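Long-range contacts in hydratase ChsH1 (Mycobacterium tuberculosis, PDB 4W78), which hydrates the 17-ene double bond of a steroid enoyl-CoA, 3-oxo-4,17-pregnadiene-20-carboxyl-CoA, during breakdown of the cholesterol side chain: residues A[25-29]-A[113-119]; A[92-97]-A[138-142]; A[97-103]-A[161-167]. Residue numbers count along the deposited sequence, not the author numbering.

Contact 1 (A[25-29]-A[113-119]); sequences DPVNQ and LLPGEQV
A loop-loop contact joins residues 25-28, the extended loop before helix 29-39, to the type II beta turn Leu-114 to Glu-117 leading into strand 119-134. Nearest CA pairs are Pro-26/Gln-118 (4.3 Å) and Val-27/Pro-115 (4.6 Å). Leu-113 CD1 lies 4.0 Å from Val-27 CG2. Leu-114 O accepts Glu-117 N at 3.0 Å, and Leu-114 N donates to Glu-117 OE1 (2.9 Å). Pro-115 CA makes a CA-H...O contact with Val-27 O (3.4 Å). Gly-116 (phi 103°, where a CB would jam) gives N to Val-27 O (2.8 Å) and Glu-117 O receives Val-27 N (2.7 Å): two backbone hydrogen bonds, both of Val-27. Val-27 CG2 (chi1 t) is 4.2 Å from Val-119 CG2, and a water joins Asp-25 O (2.8 Å) to Val-119 N (3.0 Å). Asn-28 (chi1 p) gives ND2 to Pro-26 O (2.9 Å) and N-caps helix 29-39 through Met-31 N. Trp-70 of helix 67-70 packs on Val-27, strand 139-150 borders Val-119, and Asp-25 OD1 hydrogen-bonds Asn-33 ND2 of the second ChsH1 subunit.

Contact 2 (A[92-97]-A[138-142]); sequences FDDAGY and EGWFI
An aromatic cluster of Phe-92, Tyr-97 and Trp-140 fills the space between the C-terminal end of helix 85-94 and strand 139-150 of the antiparallel sheet, the helix-against-sheet packing of a hot-dog fold. Helix 85-94 closes in a Schellman motif: Gly-96 takes positive phi (99°), Tyr-97 N bonds Phe-92 O at 2.8 Å and Gly-96 N bonds Asp-93 O at 3.0 Å. This reversal brings the rings of Phe-92 and Tyr-97 to the same strand, both with chi1 m. Along the extended strand, alternation turns Trp-140 (chi1 m, chi2 70°) and Ile-142 toward the helix end while Phe-141 points away. Tyr-97 and Gly-139 have the nearest CA atoms, 6.6 Å apart.

Trp-140 lies at the junction of the cluster. The edge of its five-membered ring meets the face of Tyr-97 in a T-shaped pair, centroids 4.8 Å apart and planes at 78°, with Trp-140 CD1 3.6 Å from Tyr-97 CZ. Phe-92 approaches the same five-membered ring obliquely (centroids 4.7 Å, planes 46°), placing Phe-92 CE1 over the indole face, 3.2 Å from Trp-140 CG. Further along, Phe-92 CE2 touches Ile-142 CD1 at 3.8 Å. Helix 3-13 adds Ile-5 against Phe-92 and Trp-140, and Val-128 of strand 119-134 touches the same two rings.

Polar atoms gather round the phenol oxygen: Tyr-97 OH is 3.1 Å from Glu-138 OE1, and a water 2.8 Å from Tyr-97 OH accepts a hydrogen bond from Trp-140 NE1 at 3.3 Å.

Contact 3 (A[97-103]-A[161-167]); sequences YIGVVAT and RILKFKP
Strands 99-103 and 161-165 run antiparallel, their axes 4.5 Å apart at closest approach and 155° between N-to-C directions. Strand 99-109 is an outermost strand, within this chain, of the hot-dog sheet, and Thr-103 makes backbone hydrogen bonds to ChsH2. Gly-99/Phe-165 and Val-101/Leu-163 are hydrogen-bonded pairs; Val-100/Lys-164 and Ala-102/Ile-162 are non-hydrogen-bonded. The bonds are Gly-99 N to Phe-165 O (2.9 Å), Phe-165 N to Gly-99 O (3.0 Å), Val-101 N to Leu-163 O (3.1 Å), Leu-163 N to Val-101 O (2.8 Å) and Thr-103 N to Arg-161 O (2.9 Å). A classic beta bulge starts the pairing, with Ile-98 (psi -17°) and Gly-99 both opposite Phe-165.

One face carries Val-100, Ala-102, Ile-162 and Lys-164; Ile-89 of helix 85-94 touches the last two. Here Val-100 CG2 meets Ile-162 CD1 at 4.0 Å and Lys-164 CD at 3.7 Å. On the other, Val-101 CG1 lies 3.9 Å from Leu-163 CB. Phe-165 (chi1 p) folds its ring over Gly-99, whose CA stands 3.8 Å from the centroid in a CH-pi contact; a CB there would clash. Beyond the bulge, Ile-98 CG1 packs on Pro-167 CD at 3.6 Å.

Lys-164 (chi1-chi3 all m) bonds Tyr-97 O weakly from NZ at 3.0 Å and forms a salt bridge with Asp-93. Lys-166 NZ sits 3.4 Å from the Tyr-97 ring centroid in a cation-pi contact and hydrogen-bonds Ala-95 O. Two ammonium groups thus meet an acid, carbonyl oxygens and a ring face at the turn between helix 85-94 and strand 99-109.

Along the chain the segments come in the order 25-29, 92-97, 97-103, 113-119, 138-142, 161-167, so each contact closes a section of the hot-dog domain that overlaps the others. Contacts 2 and 3 are neighbours, their centres about 7 Å apart, and share Tyr-97, in the short connection between helix 85-94 and strand 99-109. Strands 139-150 and 153-165 are adjacent in the sheet, and the Asp-93 to Lys-164 salt bridge (OD1 to NZ, 2.6 Å) ties contact 2 to contact 3. Contact 1 lies across the chain's centre, its centre about 37 and 33 Å from theirs. Contact 1 touches the second ChsH1 copy; contact 3 reaches ChsH2 through Ala-102 and Thr-103.

Contact 1 (A[25-29]-A[113-119])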
loop_
_atom_site.group_PDB
_atom_site.type_symbol
_atom_site.label_atom_id
_atom_site.label_comp_id
_atom_site.label_asym_id
_atom_site.label_seq_id
_atom_site.Cartn_x
_atom_site.Cartn_y
_atom_site.Cartn_z
ATOM N N ASP A 25 -6.428 5.697 -11.516
ATOM C CA ASP A 25 -7.516 6.380 -10.816
ATOM C C ASP A 25 -7.385 7.875 -11.015
ATOM O O ASP A 25 -6.284 8.387 -11.202
ATOM C CB ASP A 25 -7.436 6.127 -9.295
ATOM C CG ASP A 25 -7.079 4.696 -8.946
ATOM O OD1 ASP A 25 -7.966 3.834 -9.037
ATOM O OD2 ASP A 25 -5.909 4.442 -8.588
ATOM N N PRO A 26 -8.507 8.600 -10.930
ATOM C CA PRO A 26 -8.396 10.044 -10.764
ATOM C C PRO A 26 -7.698 10.337 -9.443
ATOM O O PRO A 26 -7.666 9.470 -8.575
ATOM C CB PRO A 26 -9.857 10.503 -10.665
ATOM C CG PRO A 26 -10.677 9.343 -11.152
ATOM C CD PRO A 26 -9.894 8.125 -10.809
ATOM N N VAL A 27 -7.141 11.540 -9.295
ATOM C CA VAL A 27 -6.676 11.997 -7.982
ATOM C C VAL A 27 -7.811 11.740 -7.002
ATOM O O VAL A 27 -8.986 12.006 -7.312
ATOM C CB VAL A 27 -6.341 13.496 -8.035
ATOM C CG1 VAL A 27 -5.977 14.034 -6.638
ATOM C CG2 VAL A 27 -5.208 13.742 -9.045
ATOM N N ASN A 28 -7.493 11.179 -5.838
ATOM C CA ASN A 28 -8.560 10.757 -4.934
ATOM C C ASN A 28 -8.144 10.794 -3.474
ATOM O O ASN A 28 -6.976 10.565 -3.149
ATOM C CB ASN A 28 -9.062 9.354 -5.311
ATOM C CG ASN A 28 -8.024 8.293 -5.109
ATOM O OD1 ASN A 28 -7.913 7.722 -4.024
ATOM N ND2 ASN A 28 -7.267 7.997 -6.163
ATOM N N GLN A 29 -9.112 11.095 -2.617
ATOM C CA GLN A 29 -8.866 11.223 -1.186
ATOM C C GLN A 29 -8.321 9.949 -0.501
ATOM O O GLN A 29 -7.424 10.066 0.331
ATOM C CB GLN A 29 -10.105 11.760 -0.452
ATOM C CG GLN A 29 -9.763 12.260 0.952
ATOM C CD GLN A 29 -8.877 13.494 0.898
ATOM O OE1 GLN A 29 -9.161 14.415 0.130
ATOM N NE2 GLN A 29 -7.800 13.519 1.700
ATOM N N LEU A 113 -3.285 19.816 -7.828
ATOM C CA LEU A 113 -4.405 19.042 -8.372
ATOM C C LEU A 113 -5.520 18.818 -7.358
ATOM O O LEU A 113 -5.283 18.748 -6.146
ATOM C CB LEU A 113 -3.910 17.688 -8.874
ATOM C CG LEU A 113 -2.742 17.758 -9.850
ATOM C CD1 LEU A 113 -2.345 16.340 -10.229
ATOM C CD2 LEU A 113 -3.105 18.596 -11.082
ATOM N N LEU A 114 -6.740 18.678 -7.863
ATOM C CA LEU A 114 -7.909 18.437 -7.027
ATOM C C LEU A 114 -8.403 16.998 -7.157
ATOM O O LEU A 114 -8.338 16.418 -8.239
ATOM C CB LEU A 114 -9.039 19.377 -7.454
ATOM C CG LEU A 114 -8.731 20.872 -7.404
ATOM C CD1 LEU A 114 -9.784 21.644 -8.202
ATOM C CD2 LEU A 114 -8.727 21.334 -5.952
ATOM N N PRO A 115 -8.891 16.406 -6.053
ATOM C CA PRO A 115 -9.585 15.121 -6.172
ATOM C C PRO A 115 -10.618 15.139 -7.304
ATOM O O PRO A 115 -11.349 16.126 -7.460
ATOM C CB PRO A 115 -10.260 14.966 -4.809
ATOM C CG PRO A 115 -9.308 15.665 -3.867
ATOM C CD PRO A 115 -8.779 16.850 -4.650
ATOM N N GLY A 116 -10.630 14.074 -8.100
ATOM C CA GLY A 116 -11.523 13.962 -9.240
ATOM C C GLY A 116 -10.826 14.227 -10.561
ATOM O O GLY A 116 -11.274 13.758 -11.610
ATOM N N GLU A 117 -9.715 14.960 -10.524
ATOM C CA GLU A 117 -8.965 15.219 -11.746
ATOM C C GLU A 117 -8.216 13.978 -12.196
ATOM O O GLU A 117 -7.647 13.267 -11.372
ATOM C CB GLU A 117 -8.011 16.393 -11.573
ATOM C CG GLU A 117 -8.747 17.694 -11.304
ATOM C CD GLU A 117 -7.880 18.910 -11.525
ATOM O OE1 GLU A 117 -6.958 19.147 -10.716
ATOM O OE2 GLU A 117 -8.129 19.625 -12.519
ATOM N N GLN A 118 -8.255 13.723 -13.498
ATOM C CA GLN A 118 -7.638 12.550 -14.116
ATOM C C GLN A 118 -6.332 12.938 -14.813
ATOM O O GLN A 118 -6.339 13.696 -15.780
ATOM C CB GLN A 118 -8.604 11.955 -15.148
ATOM C CG GLN A 118 -8.001 10.888 -16.053
ATOM C CD GLN A 118 -7.749 9.583 -15.316
ATOM O OE1 GLN A 118 -8.684 8.949 -14.814
ATOM N NE2 GLN A 118 -6.486 9.169 -15.253
ATOM N N VAL A 119 -5.217 12.406 -14.326
ATOM C CA VAL A 119 -3.899 12.724 -14.882
ATOM C C VAL A 119 -3.470 11.712 -15.940
ATOM O O VAL A 119 -3.850 10.537 -15.881
ATOM C CB VAL A 119 -2.845 12.775 -13.742
ATOM C CG1 VAL A 119 -1.452 12.993 -14.270
ATOM C CG2 VAL A 119 -3.209 13.873 -12.737
HETATM O O HOH W 1 -5.078 10.832 -11.788
#

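Contact 2 (A[92-97]-A[138-142])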
loop_
_atom_site.group_PDB
_atom_site.type_symbol
_atom_site.label_atom_id
_atom_site.label_comp_id
_atom_site.label_asym_id
_atom_site.label_seq_id
_atom_site.Cartn_x
_atom_site.Cartn_y
_atom_site.Cartn_z
ATOM N N PHE A 92 21.036 -1.130 -23.688
ATOM C CA PHE A 92 22.173 -1.088 -22.757
ATOM C C PHE A 92 22.453 -2.400 -22.032
ATOM O O PHE A 92 23.617 -2.744 -21.792
ATOM C CB PHE A 92 22.054 0.096 -21.789
ATOM C CG PHE A 92 22.316 1.411 -22.455
ATOM C CD1 PHE A 92 23.608 1.758 -22.819
ATOM C CD2 PHE A 92 21.277 2.274 -22.770
ATOM C CE1 PHE A 92 23.858 2.952 -23.467
ATOM C CE2 PHE A 92 21.525 3.478 -23.411
ATOM C CZ PHE A 92 22.814 3.818 -23.758
ATOM N N ASP A 93 21.400 -3.147 -21.713
ATOM C CA ASP A 93 21.580 -4.493 -21.170
ATOM C C ASP A 93 22.356 -5.370 -22.143
ATOM O O ASP A 93 23.252 -6.125 -21.743
ATOM C CB ASP A 93 20.230 -5.146 -20.872
ATOM C CG ASP A 93 19.604 -4.637 -19.593
ATOM O OD1 ASP A 93 20.288 -3.914 -18.837
ATOM O OD2 ASP A 93 18.427 -4.966 -19.337
ATOM N N ASP A 94 22.010 -5.266 -23.424
ATOM C CA ASP A 94 22.637 -6.083 -24.457
ATOM C C ASP A 94 24.111 -5.739 -24.632
ATOM O O ASP A 94 24.920 -6.584 -25.028
ATOM C CB ASP A 94 21.901 -5.927 -25.790
ATOM C CG ASP A 94 20.601 -6.699 -25.826
ATOM O OD1 ASP A 94 20.419 -7.586 -24.967
ATOM O OD2 ASP A 94 19.767 -6.428 -26.721
ATOM N N ALA A 95 24.453 -4.491 -24.334
ATOM C CA ALA A 95 25.828 -4.028 -24.450
ATOM C C ALA A 95 26.601 -4.264 -23.154
ATOM O O ALA A 95 27.752 -3.847 -23.030
ATOM C CB ALA A 95 25.858 -2.554 -24.829
ATOM N N GLY A 96 25.962 -4.925 -22.191
ATOM C CA GLY A 96 26.635 -5.333 -20.966
ATOM C C GLY A 96 26.408 -4.426 -19.768
ATOM O O GLY A 96 26.836 -4.739 -18.651
ATOM N N TYR A 97 25.736 -3.304 -19.990
ATOM C CA TYR A 97 25.497 -2.351 -18.912
ATOM C C TYR A 97 24.248 -2.754 -18.135
ATOM O O TYR A 97 23.238 -2.066 -18.175
ATOM C CB TYR A 97 25.353 -0.932 -19.474
ATOM C CG TYR A 97 26.556 -0.471 -20.265
ATOM C CD1 TYR A 97 27.640 0.122 -19.631
ATOM C CD2 TYR A 97 26.609 -0.628 -21.648
ATOM C CE1 TYR A 97 28.751 0.545 -20.350
ATOM C CE2 TYR A 97 27.711 -0.204 -22.374
ATOM C CZ TYR A 97 28.780 0.383 -21.718
ATOM O OH TYR A 97 29.879 0.802 -22.434
ATOM N N GLU A 138 32.023 1.621 -15.653
ATOM C CA GLU A 138 31.750 2.279 -16.923
ATOM C C GLU A 138 30.244 2.282 -17.170
ATOM O O GLU A 138 29.568 1.274 -16.954
ATOM C CB GLU A 138 32.479 1.588 -18.077
ATOM C CG GLU A 138 32.389 2.343 -19.401
ATOM C CD GLU A 138 33.095 1.635 -20.548
ATOM O OE1 GLU A 138 32.620 0.558 -20.976
ATOM O OE2 GLU A 138 34.124 2.160 -21.030
ATOM N N GLY A 139 29.715 3.419 -17.605
ATOM C CA GLY A 139 28.286 3.513 -17.819
ATOM C C GLY A 139 27.831 4.615 -18.754
ATOM O O GLY A 139 28.624 5.425 -19.239
ATOM N N TRP A 140 26.529 4.631 -19.007
ATOM C CA TRP A 140 25.900 5.666 -19.817
ATOM C C TRP A 140 24.802 6.317 -19.011
ATOM O O TRP A 140 24.052 5.632 -18.321
ATOM C CB TRP A 140 25.263 5.049 -21.056
ATOM C CG TRP A 140 26.238 4.621 -22.096
ATOM C CD1 TRP A 140 27.109 3.572 -22.025
ATOM C CD2 TRP A 140 26.419 5.212 -23.384
ATOM N NE1 TRP A 140 27.829 3.479 -23.190
ATOM C CE2 TRP A 140 27.424 4.474 -24.042
ATOM C CE3 TRP A 140 25.825 6.291 -24.049
ATOM C CZ2 TRP A 140 27.857 4.785 -25.329
ATOM C CZ3 TRP A 140 26.257 6.599 -25.330
ATOM C CH2 TRP A 140 27.265 5.849 -25.954
ATOM N N PHE A 141 24.698 7.639 -19.085
ATOM C CA PHE A 141 23.599 8.327 -18.421
ATOM C C PHE A 141 22.458 8.533 -19.397
ATOM O O PHE A 141 22.687 8.897 -20.552
ATOM C CB PHE A 141 24.051 9.681 -17.861
ATOM C CG PHE A 141 25.034 9.574 -16.717
ATOM C CD1 PHE A 141 24.579 9.441 -15.422
ATOM C CD2 PHE A 141 26.399 9.620 -16.945
ATOM C CE1 PHE A 141 25.468 9.355 -14.363
ATOM C CE2 PHE A 141 27.298 9.529 -15.891
ATOM C CZ PHE A 141 26.825 9.396 -14.600
ATOM N N ILE A 142 21.241 8.298 -18.920
ATOM C CA ILE A 142 20.039 8.417 -19.748
ATOM C C ILE A 142 19.059 9.358 -19.060
ATOM O O ILE A 142 18.651 9.121 -17.918
ATOM C CB ILE A 142 19.368 7.056 -19.929
ATOM C CG1 ILE A 142 20.288 6.126 -20.717
ATOM C CG2 ILE A 142 18.034 7.210 -20.659
ATOM C CD1 ILE A 142 20.486 4.792 -20.054
HETATM O O HOH W 2 29.669 1.596 -25.133
#

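Contact 3 (A[97-103]-A[161-167])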
loop_
_atom_site.group_PDB
_atom_site.type_symbol
_atom_site.label_atom_id
_atom_site.label_comp_id
_atom_site.label_asym_id
_atom_site.label_seq_id
_atom_site.Cartn_x
_atom_site.Cartn_y
_atom_site.Cartn_z
ATOM N N TYR A 97 25.736 -3.304 -19.990
ATOM C CA TYR A 97 25.497 -2.351 -18.912
ATOM C C TYR A 97 24.248 -2.754 -18.135
ATOM O O TYR A 97 23.238 -2.066 -18.175
ATOM C CB TYR A 97 25.353 -0.932 -19.474
ATOM C CG TYR A 97 26.556 -0.471 -20.265
ATOM C CD1 TYR A 97 27.640 0.122 -19.631
ATOM C CD2 TYR A 97 26.609 -0.628 -21.648
ATOM C CE1 TYR A 97 28.751 0.545 -20.350
ATOM C CE2 TYR A 97 27.711 -0.204 -22.374
ATOM C CZ TYR A 97 28.780 0.383 -21.718
ATOM O OH TYR A 97 29.879 0.802 -22.434
ATOM N N ILE A 98 24.330 -3.870 -17.418
ATOM C CA ILE A 98 23.151 -4.472 -16.799
ATOM C C ILE A 98 22.743 -3.829 -15.480
ATOM O O ILE A 98 21.613 -4.001 -15.024
ATOM C CB ILE A 98 23.335 -5.992 -16.606
ATOM C CG1 ILE A 98 24.634 -6.280 -15.848
ATOM C CG2 ILE A 98 23.339 -6.685 -17.954
ATOM C CD1 ILE A 98 24.967 -7.753 -15.702
ATOM N N GLY A 99 23.656 -3.072 -14.880
ATOM C CA GLY A 99 23.352 -2.369 -13.649
ATOM C C GLY A 99 22.563 -1.108 -13.917
ATOM O O GLY A 99 22.631 -0.554 -15.015
ATOM N N VAL A 100 21.798 -0.662 -12.925
ATOM C CA VAL A 100 21.055 0.590 -13.048
ATOM C C VAL A 100 20.905 1.279 -11.692
ATOM O O VAL A 100 20.758 0.623 -10.656
ATOM C CB VAL A 100 19.674 0.389 -13.733
ATOM C CG1 VAL A 100 18.736 -0.429 -12.855
ATOM C CG2 VAL A 100 19.041 1.736 -14.086
ATOM N N VAL A 101 20.989 2.604 -11.699
ATOM C CA VAL A 101 20.712 3.404 -10.512
ATOM C C VAL A 101 20.122 4.726 -10.973
ATOM O O VAL A 101 20.528 5.265 -12.001
ATOM C CB VAL A 101 21.987 3.634 -9.639
ATOM C CG1 VAL A 101 23.048 4.423 -10.391
ATOM C CG2 VAL A 101 21.636 4.331 -8.328
ATOM N N ALA A 102 19.135 5.237 -10.247
ATOM C CA ALA A 102 18.658 6.583 -10.528
ATOM C C ALA A 102 19.582 7.579 -9.833
ATOM O O ALA A 102 19.981 7.374 -8.683
ATOM C CB ALA A 102 17.217 6.753 -10.073
ATOM N N THR A 103 19.949 8.647 -10.531
ATOM C CA THR A 103 20.903 9.606 -9.982
ATOM C C THR A 103 20.283 10.962 -9.619
ATOM O O THR A 103 20.680 11.585 -8.629
ATOM C CB THR A 103 22.087 9.839 -10.942
ATOM O OG1 THR A 103 21.601 10.427 -12.153
ATOM C CG2 THR A 103 22.789 8.520 -11.262
ATOM N N ARG A 161 16.937 11.107 -14.403
ATOM C CA ARG A 161 18.220 10.660 -14.929
ATOM C C ARG A 161 18.655 9.367 -14.267
ATOM O O ARG A 161 18.636 9.245 -13.039
ATOM C CB ARG A 161 19.280 11.736 -14.731
ATOM C CG ARG A 161 20.644 11.452 -15.330
ATOM C CD ARG A 161 21.528 12.671 -15.015
ATOM N NE ARG A 161 22.896 12.598 -15.513
ATOM C CZ ARG A 161 23.976 12.687 -14.737
ATOM N NH1 ARG A 161 23.852 12.837 -13.422
ATOM N NH2 ARG A 161 25.184 12.624 -15.274
ATOM N N ILE A 162 19.039 8.399 -15.091
ATOM C CA ILE A 162 19.556 7.140 -14.582
ATOM C C ILE A 162 20.917 6.854 -15.177
ATOM O O ILE A 162 21.308 7.435 -16.198
ATOM C CB ILE A 162 18.618 5.951 -14.896
ATOM C CG1 ILE A 162 18.576 5.681 -16.404
ATOM C CG2 ILE A 162 17.228 6.204 -14.345
ATOM C CD1 ILE A 162 17.826 4.394 -16.800
ATOM N N LEU A 163 21.636 5.950 -14.520
ATOM C CA LEU A 163 22.920 5.466 -14.991
ATOM C C LEU A 163 22.813 3.966 -15.226
ATOM O O LEU A 163 22.450 3.216 -14.313
ATOM C CB LEU A 163 23.995 5.748 -13.937
ATOM C CG LEU A 163 25.353 5.094 -14.173
ATOM C CD1 LEU A 163 26.046 5.647 -15.418
ATOM C CD2 LEU A 163 26.223 5.271 -12.929
ATOM N N LYS A 164 23.082 3.531 -16.451
ATOM C CA LYS A 164 23.227 2.105 -16.740
ATOM C C LYS A 164 24.711 1.796 -16.782
ATOM O O LYS A 164 25.461 2.418 -17.536
ATOM C CB LYS A 164 22.598 1.752 -18.089
ATOM C CG LYS A 164 21.090 1.899 -18.123
ATOM C CD LYS A 164 20.420 0.741 -17.417
ATOM C CE LYS A 164 20.559 -0.536 -18.228
ATOM N NZ LYS A 164 20.371 -1.729 -17.354
ATOM N N PHE A 165 25.149 0.831 -15.980
ATOM C CA PHE A 165 26.576 0.631 -15.795
ATOM C C PHE A 165 26.952 -0.842 -15.840
ATOM O O PHE A 165 26.101 -1.712 -15.648
ATOM C CB PHE A 165 27.038 1.265 -14.467
ATOM C CG PHE A 165 26.401 0.655 -13.240
ATOM C CD1 PHE A 165 25.197 1.128 -12.751
ATOM C CD2 PHE A 165 27.026 -0.388 -12.566
ATOM C CE1 PHE A 165 24.616 0.570 -11.626
ATOM C CE2 PHE A 165 26.447 -0.950 -11.445
ATOM C CZ PHE A 165 25.251 -0.475 -10.970
ATOM N N LYS A 166 28.231 -1.097 -16.094
ATOM C CA LYS A 166 28.802 -2.434 -16.019
ATOM C C LYS A 166 29.202 -2.716 -14.578
ATOM O O LYS A 166 30.047 -2.016 -14.020
ATOM C CB LYS A 166 30.040 -2.532 -16.911
ATOM C CG LYS A 166 29.753 -2.714 -18.392
ATOM C CD LYS A 166 31.048 -2.817 -19.176
ATOM C CE LYS A 166 30.829 -3.464 -20.532
ATOM N NZ LYS A 166 29.773 -2.755 -21.294
ATOM N N PRO A 167 28.592 -3.740 -13.964
ATOM C CA PRO A 167 28.932 -4.126 -12.589
ATOM C C PRO A 167 30.372 -4.620 -12.497
ATOM O O PRO A 167 30.979 -4.913 -13.529
ATOM C CB PRO A 167 27.957 -5.271 -12.301
ATOM C CG PRO A 167 26.812 -5.030 -13.239
ATOM C CD PRO A 167 27.475 -4.539 -14.492
#